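PDB 2ZZR: unsaturated glucuronyl hydrolase from Streptococcus agalactiae, which hydrolyses unsaturated hyaluronate, chondroitin and heparin disaccharides, releasing the unsaturated uronic acid from both (1->3) and (1->4) glycosidic linkages. Local coordinates for residues 337-340 and 341-345; 21-25 and 26-30. All coordinates share one frame; numbering follows the deposited sequence.

Contact 1 of 2, residues 337-340 and 341-345; sequences TMLR and SLIEQ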
ATOM      1  N   THR A 337      -6.522  17.693  -1.037  1.00 16.63           N
ATOM      2  CA  THR A 337      -6.621  18.012  -2.462  0.50 17.07           C
ATOM      3  C   THR A 337      -6.560  16.744  -3.314  1.00 17.28           C
ATOM      4  O   THR A 337      -7.351  16.574  -4.248  1.00 17.24           O
ATOM      5  CB  THR A 337      -5.502  18.977  -2.914  0.50 17.21           C
ATOM      6  OG1 THR A 337      -5.372  20.043  -1.966  0.50 18.48           O
ATOM      7  CG2 THR A 337      -5.820  19.564  -4.283  0.50 17.04           C
ATOM      8  N   MET A 338      -5.619  15.862  -2.977  1.00 16.89           N
ATOM      9  CA  MET A 338      -5.415  14.604  -3.689  1.00 17.08           C
ATOM     10  C   MET A 338      -6.639  13.702  -3.559  1.00 16.88           C
ATOM     11  O   MET A 338      -7.139  13.172  -4.554  1.00 16.77           O
ATOM     12  CB  MET A 338      -4.157  13.906  -3.167  1.00 16.48           C
ATOM     13  CG  MET A 338      -2.862  14.699  -3.415  1.00 17.11           C
ATOM     14  SD  MET A 338      -1.518  14.218  -2.301  1.00 18.71           S
ATOM     15  CE  MET A 338      -0.984  12.718  -3.110  1.00 17.18           C
ATOM     16  N   LEU A 339      -7.136  13.545  -2.332  1.00 16.56           N
ATOM     17  CA  LEU A 339      -8.317  12.724  -2.104  1.00 16.49           C
ATOM     18  C   LEU A 339      -9.557  13.330  -2.772  1.00 17.17           C
ATOM     19  O   LEU A 339     -10.380  12.597  -3.330  1.00 17.16           O
ATOM     20  CB  LEU A 339      -8.547  12.486  -0.607  1.00 16.24           C
ATOM     21  CG  LEU A 339      -9.638  11.482  -0.198  1.00 15.70           C
ATOM     22  CD1 LEU A 339      -9.507  10.112  -0.895  1.00 15.12           C
ATOM     23  CD2 LEU A 339      -9.652  11.311   1.312  1.00 16.30           C
ATOM     24  N   ARG A 340      -9.685  14.656  -2.713  1.00 17.77           N
ATOM     25  CA  ARG A 340     -10.792  15.341  -3.393  1.00 18.71           C
ATOM     26  C   ARG A 340     -10.806  14.997  -4.883  1.00 18.82           C
ATOM     27  O   ARG A 340     -11.851  14.643  -5.429  1.00 18.95           O
ATOM     28  CB  ARG A 340     -10.726  16.859  -3.215  1.00 18.56           C
ATOM     29  CG  ARG A 340     -11.861  17.586  -3.949  1.00 19.19           C
ATOM     30  CD  ARG A 340     -11.822  19.096  -3.773  1.00 19.30           C
ATOM     31  NE  ARG A 340     -12.115  19.517  -2.402  1.00 20.01           N
ATOM     32  CZ  ARG A 340     -13.322  19.490  -1.836  1.00 21.05           C
ATOM     33  NH1 ARG A 340     -14.378  19.049  -2.508  1.00 20.76           N
ATOM     34  NH2 ARG A 340     -13.473  19.903  -0.585  1.00 21.76           N
ATOM     35  N   SER A 341      -9.642  15.095  -5.527  1.00 19.22           N
ATOM     36  CA  SER A 341      -9.525  14.754  -6.943  1.00 19.70           C
ATOM     37  C   SER A 341      -9.903  13.300  -7.221  1.00 19.53           C
ATOM     38  O   SER A 341     -10.603  13.016  -8.196  1.00 19.45           O
ATOM     39  CB  SER A 341      -8.125  15.046  -7.468  1.00 19.90           C
ATOM     40  OG  SER A 341      -7.947  16.438  -7.651  1.00 22.44           O
ATOM     41  N   LEU A 342      -9.461  12.379  -6.361  1.00 18.91           N
ATOM     42  CA  LEU A 342      -9.842  10.980  -6.526  1.00 18.63           C
ATOM     43  C   LEU A 342     -11.364  10.816  -6.475  1.00 18.90           C
ATOM     44  O   LEU A 342     -11.957  10.178  -7.350  1.00 19.21           O
ATOM     45  CB  LEU A 342      -9.151  10.085  -5.490  1.00 18.28           C
ATOM     46  CG  LEU A 342      -7.631   9.932  -5.608  1.00 17.64           C
ATOM     47  CD1 LEU A 342      -7.120   9.020  -4.509  1.00 16.21           C
ATOM     48  CD2 LEU A 342      -7.203   9.398  -6.984  1.00 16.38           C
ATOM     49  N   ILE A 343     -11.989  11.418  -5.464  1.00 19.02           N
ATOM     50  CA  ILE A 343     -13.433  11.332  -5.277  1.00 19.12           C
ATOM     51  C   ILE A 343     -14.178  11.928  -6.473  1.00 19.64           C
ATOM     52  O   ILE A 343     -15.103  11.305  -7.011  1.00 19.64           O
ATOM     53  CB  ILE A 343     -13.883  12.067  -3.980  1.00 19.12           C
ATOM     54  CG1 ILE A 343     -13.387  11.323  -2.736  1.00 18.56           C
ATOM     55  CG2 ILE A 343     -15.410  12.206  -3.931  1.00 18.97           C
ATOM     56  CD1 ILE A 343     -13.432  12.167  -1.462  1.00 18.95           C
ATOM     57  N   GLU A 344     -13.761  13.120  -6.887  1.00 20.33           N
ATOM     58  CA  GLU A 344     -14.535  13.920  -7.839  1.00 21.44           C
ATOM     59  C   GLU A 344     -14.269  13.579  -9.303  1.00 21.85           C
ATOM     60  O   GLU A 344     -15.123  13.820 -10.165  1.00 22.16           O
ATOM     61  CB  GLU A 344     -14.292  15.412  -7.607  1.00 21.50           C
ATOM     62  CG  GLU A 344     -14.827  15.932  -6.278  1.00 21.74           C
ATOM     63  CD  GLU A 344     -14.611  17.424  -6.082  1.00 22.03           C
ATOM     64  OE1 GLU A 344     -13.946  18.064  -6.924  1.00 22.42           O
ATOM     65  OE2 GLU A 344     -15.109  17.958  -5.066  1.00 23.75           O
ATOM     66  N   GLN A 345     -13.094  13.027  -9.590  1.00 22.08           N
ATOM     67  CA  GLN A 345     -12.686  12.835 -10.983  1.00 22.34           C
ATOM     68  C   GLN A 345     -12.353  11.395 -11.358  1.00 22.10           C
ATOM     69  O   GLN A 345     -12.370  11.047 -12.546  1.00 22.21           O
ATOM     70  CB  GLN A 345     -11.509  13.753 -11.342  1.00 22.78           C
ATOM     71  CG  GLN A 345     -11.799  15.259 -11.254  1.00 24.83           C
ATOM     72  CD  GLN A 345     -12.946  15.713 -12.154  1.00 28.19           C
ATOM     73  OE1 GLN A 345     -13.815  16.476 -11.726  1.00 29.46           O
ATOM     74  NE2 GLN A 345     -12.949  15.250 -13.405  1.00 28.18           N
TER
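Arg340 and Glu344, one helical turn apart, lie side by side on helix 328-346, pointing the same way and joined by an i to i+4 salt bridge. The arginine CB merely sits beside the next backbone N, and the contact starts at CG. With CG anti to the backbone N (chi1 179°), the chain is brought alongside the glutamate, and CG lies 3.5 Å from Glu344 OE2. CD follows, at 3.7 Å from the same oxygen, so the aliphatic part packs against the carboxylate before the charges meet. A bend at chi3 then turns the guanidinium so that NH1 reaches Glu344 OE2 at 2.9 Å. The oxygen lies in the guanidinium plane, yet NH1 approaches from above the carboxylate plane, the two planes being 60° apart; with an N-H...O angle of 148°, the bond is somewhat bent. NH1 also forms a salt bridge with Glu27, and NH2 probably bonds Arg21 O, so the buried charge has partners beyond its own helix. Glu344 N bonds Arg340 O at 2.8 Å, within a wider pi-type turn at 342-345. On another side of the helix, Leu339 CG meets Ile343 CD1 at 4.1 Å. Both side chains pack on helix 376-390, while Met338 and Leu342 face helix 304-318 and Met338 also touches helix 265-280, setting this part of helix 328-346 against three other helices of the alpha barrel.

Contact 2 of 2, residues 21-25 and 26-30; sequences RLLTK and IEVEE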
ATOM      1  N   ARG A  21      -9.934  23.675  -0.644  1.00 25.88           N
ATOM      2  CA  ARG A  21     -10.995  23.458   0.334  1.00 25.27           C
ATOM      3  C   ARG A  21     -10.795  22.101   0.989  1.00 24.25           C
ATOM      4  O   ARG A  21     -10.632  21.093   0.299  1.00 23.79           O
ATOM      5  CB  ARG A  21     -12.372  23.470  -0.340  1.00 25.64           C
ATOM      6  CG  ARG A  21     -12.803  24.800  -0.940  1.00 27.92           C
ATOM      7  CD  ARG A  21     -13.826  24.568  -2.049  1.00 30.87           C
ATOM      8  NE  ARG A  21     -13.195  23.910  -3.194  1.00 32.91           N
ATOM      9  CZ  ARG A  21     -13.762  22.964  -3.941  1.00 33.96           C
ATOM     10  NH1 ARG A  21     -13.082  22.441  -4.950  1.00 33.90           N
ATOM     11  NH2 ARG A  21     -14.993  22.535  -3.681  1.00 34.69           N
ATOM     12  N   LEU A  22     -10.822  22.071   2.319  1.00 23.06           N
ATOM     13  CA  LEU A  22     -10.799  20.801   3.043  1.00 22.01           C
ATOM     14  C   LEU A  22     -12.071  20.005   2.766  1.00 21.81           C
ATOM     15  O   LEU A  22     -13.156  20.577   2.628  1.00 21.61           O
ATOM     16  CB  LEU A  22     -10.632  21.029   4.553  1.00 21.70           C
ATOM     17  CG  LEU A  22      -9.344  21.712   5.029  1.00 20.79           C
ATOM     18  CD1 LEU A  22      -9.432  22.019   6.519  1.00 19.43           C
ATOM     19  CD2 LEU A  22      -8.108  20.870   4.725  1.00 20.20           C
ATOM     20  N   LEU A  23     -11.930  18.686   2.677  1.00 21.33           N
ATOM     21  CA  LEU A  23     -13.059  17.789   2.473  1.00 20.96           C
ATOM     22  C   LEU A  23     -13.999  17.793   3.668  1.00 21.14           C
ATOM     23  O   LEU A  23     -13.562  17.684   4.815  1.00 21.09           O
ATOM     24  CB  LEU A  23     -12.576  16.363   2.196  1.00 20.91           C
ATOM     25  CG  LEU A  23     -12.069  16.068   0.782  1.00 20.76           C
ATOM     26  CD1 LEU A  23     -11.304  14.753   0.786  1.00 19.95           C
ATOM     27  CD2 LEU A  23     -13.228  16.032  -0.232  1.00 20.39           C
ATOM     28  N   THR A  24     -15.293  17.923   3.391  1.00 20.94           N
ATOM     29  CA  THR A  24     -16.294  17.942   4.449  1.00 21.00           C
ATOM     30  C   THR A  24     -16.801  16.543   4.752  1.00 20.67           C
ATOM     31  O   THR A  24     -16.621  15.612   3.960  1.00 20.66           O
ATOM     32  CB  THR A  24     -17.494  18.844   4.092  1.00 21.08           C
ATOM     33  OG1 THR A  24     -18.228  18.251   3.014  1.00 22.29           O
ATOM     34  CG2 THR A  24     -17.029  20.244   3.705  1.00 21.62           C
ATOM     35  N   LYS A  25     -17.450  16.401   5.902  1.00 20.33           N
ATOM     36  CA  LYS A  25     -18.015  15.129   6.304  1.00 20.47           C
ATOM     37  C   LYS A  25     -18.998  14.585   5.264  1.00 20.45           C
ATOM     38  O   LYS A  25     -18.947  13.402   4.925  1.00 20.15           O
ATOM     39  CB  LYS A  25     -18.673  15.238   7.681  1.00 20.58           C
ATOM     40  CG  LYS A  25     -19.169  13.913   8.218  1.00 22.12           C
ATOM     41  CD  LYS A  25     -19.809  14.054   9.580  1.00 24.61           C
ATOM     42  CE  LYS A  25     -20.411  12.734  10.019  1.00 27.21           C
ATOM     43  NZ  LYS A  25     -21.258  12.881  11.234  1.00 29.03           N
ATOM     44  N   ILE A  26     -19.878  15.444   4.748  1.00 20.59           N
ATOM     45  CA  ILE A  26     -20.846  15.001   3.741  1.00 21.11           C
ATOM     46  C   ILE A  26     -20.176  14.561   2.440  1.00 20.94           C
ATOM     47  O   ILE A  26     -20.606  13.587   1.829  1.00 21.26           O
ATOM     48  CB  ILE A  26     -21.993  16.040   3.485  1.00 21.34           C
ATOM     49  CG1 ILE A  26     -23.111  15.419   2.640  1.00 22.62           C
ATOM     50  CG2 ILE A  26     -21.471  17.305   2.828  1.00 21.89           C
ATOM     51  CD1 ILE A  26     -23.813  14.251   3.309  1.00 25.21           C
ATOM     52  N   GLU A  27     -19.113  15.256   2.038  1.00 20.91           N
ATOM     53  CA  GLU A  27     -18.380  14.894   0.817  1.00 21.20           C
ATOM     54  C   GLU A  27     -17.753  13.504   0.940  1.00 20.89           C
ATOM     55  O   GLU A  27     -17.895  12.667   0.040  1.00 20.55           O
ATOM     56  CB  GLU A  27     -17.319  15.939   0.475  1.00 21.28           C
ATOM     57  CG  GLU A  27     -17.888  17.236  -0.114  1.00 21.95           C
ATOM     58  CD  GLU A  27     -16.838  18.315  -0.289  1.00 22.37           C
ATOM     59  OE1 GLU A  27     -15.985  18.481   0.608  1.00 24.09           O
ATOM     60  OE2 GLU A  27     -16.866  19.007  -1.328  1.00 24.81           O
ATOM     61  N   VAL A  28     -17.080  13.257   2.061  1.00 20.20           N
ATOM     62  CA  VAL A  28     -16.465  11.953   2.316  1.00 20.01           C
ATOM     63  C   VAL A  28     -17.526  10.861   2.506  1.00 20.39           C
ATOM     64  O   VAL A  28     -17.398   9.751   1.976  1.00 20.22           O
ATOM     65  CB  VAL A  28     -15.463  12.020   3.505  1.00 19.69           C
ATOM     66  CG1 VAL A  28     -14.927  10.635   3.860  1.00 19.79           C
ATOM     67  CG2 VAL A  28     -14.315  12.965   3.158  1.00 19.36           C
ATOM     68  N   GLU A  29     -18.588  11.195   3.238  1.00 20.60           N
ATOM     69  CA  GLU A  29     -19.706  10.284   3.478  1.00 21.39           C
ATOM     70  C   GLU A  29     -20.333   9.801   2.169  1.00 21.07           C
ATOM     71  O   GLU A  29     -20.596   8.610   2.001  1.00 21.33           O
ATOM     72  CB  GLU A  29     -20.763  11.015   4.289  1.00 21.68           C
ATOM     73  CG  GLU A  29     -21.596  10.166   5.188  1.00 24.78           C
ATOM     74  CD  GLU A  29     -22.377  11.030   6.155  1.00 27.82           C
ATOM     75  OE1 GLU A  29     -23.246  11.797   5.687  1.00 30.94           O
ATOM     76  OE2 GLU A  29     -22.109  10.959   7.369  1.00 29.06           O
ATOM     77  N   GLU A  30     -20.566  10.734   1.252  1.00 21.34           N
ATOM     78  CA  GLU A  30     -21.164  10.417  -0.046  1.00 21.66           C
ATOM     79  C   GLU A  30     -20.235   9.573  -0.929  1.00 21.01           C
ATOM     80  O   GLU A  30     -20.701   8.676  -1.645  1.00 20.64           O
ATOM     81  CB  GLU A  30     -21.651  11.686  -0.749  1.00 21.76           C
ATOM     82  CG  GLU A  30     -22.915  12.245  -0.078  1.00 23.10           C
ATOM     83  CD  GLU A  30     -23.499  13.482  -0.739  1.00 23.59           C
ATOM     84  OE1 GLU A  30     -22.869  14.060  -1.649  1.00 26.52           O
ATOM     85  OE2 GLU A  30     -24.608  13.887  -0.324  1.00 27.02           O
TER
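Thr24 and Glu27 form a capping box at the start of helix 25-46, with Thr24 as the N-cap residue. Its two reciprocal hydrogen bonds define the motif. Glu27 N donates to Thr24 OG1 at 3.3 Å, and Thr24 N donates to Glu27 OE1 at 2.9 Å, the latter almost straight (170°) and received on the anti lone pair of the carboxylate. The threonine hydroxyl gets there because chi1 (68°) places OG1 between the backbone N and the carbonyl carbon, turned toward the first turn of the helix. The other carboxylate oxygen, OE2, has Arg340 as its partner, consistent with a fixed rotation of the group. Main-chain bonding takes over at once: Val28 N bonds Thr24 O at 3.1 Å, and Glu29 N bonds Lys25 O.

Apolar packing flanks the box. Leu23 CB touches Val28 CG2 at 3.9 Å, and both side chains reach helix 376-390, Leu23 at Phe389 and Val28 at Leu386 and Tyr390.

A methyl-to-oxygen contact is separate from this packing: Leu23 crosses the Glu27 side chain at about a right angle, and its CD2 lies beside the carboxylate, 3.8 Å from OE1.

Charge plays a looser part between Lys25 and Glu29. Glu29 OE2 is hydrogen-bonded to Tyr390, and the extended lysine crosses the glutamate with its CE 3.6 Å from Glu29 OE2, leaving NZ 4.4 Å from that oxygen, beyond a salt bridge.

In the fold
From the N terminus, contact 2 comes first, where the loop after helix 15-18 turns into helix 25-46; contact 1 follows some 300 residues later within helix 328-346. Each joins directly consecutive residues, so neither closes a long loop, and they lie in series without nesting or crossing. In space, however, their centres are only about 11 Å apart. Arg340 bridges them: its NH1 is 2.8 Å from Glu27 OE2, a salt bridge, and its NH2 is 3.2 Å from Arg21 O, a probable hydrogen bond. Both carboxylates, Glu27 and Glu344, thus meet NH1 of Arg340, tying the N-terminal loop and the start of helix 25-46 to helix 328-346, with helix 376-390 packed against both contacts.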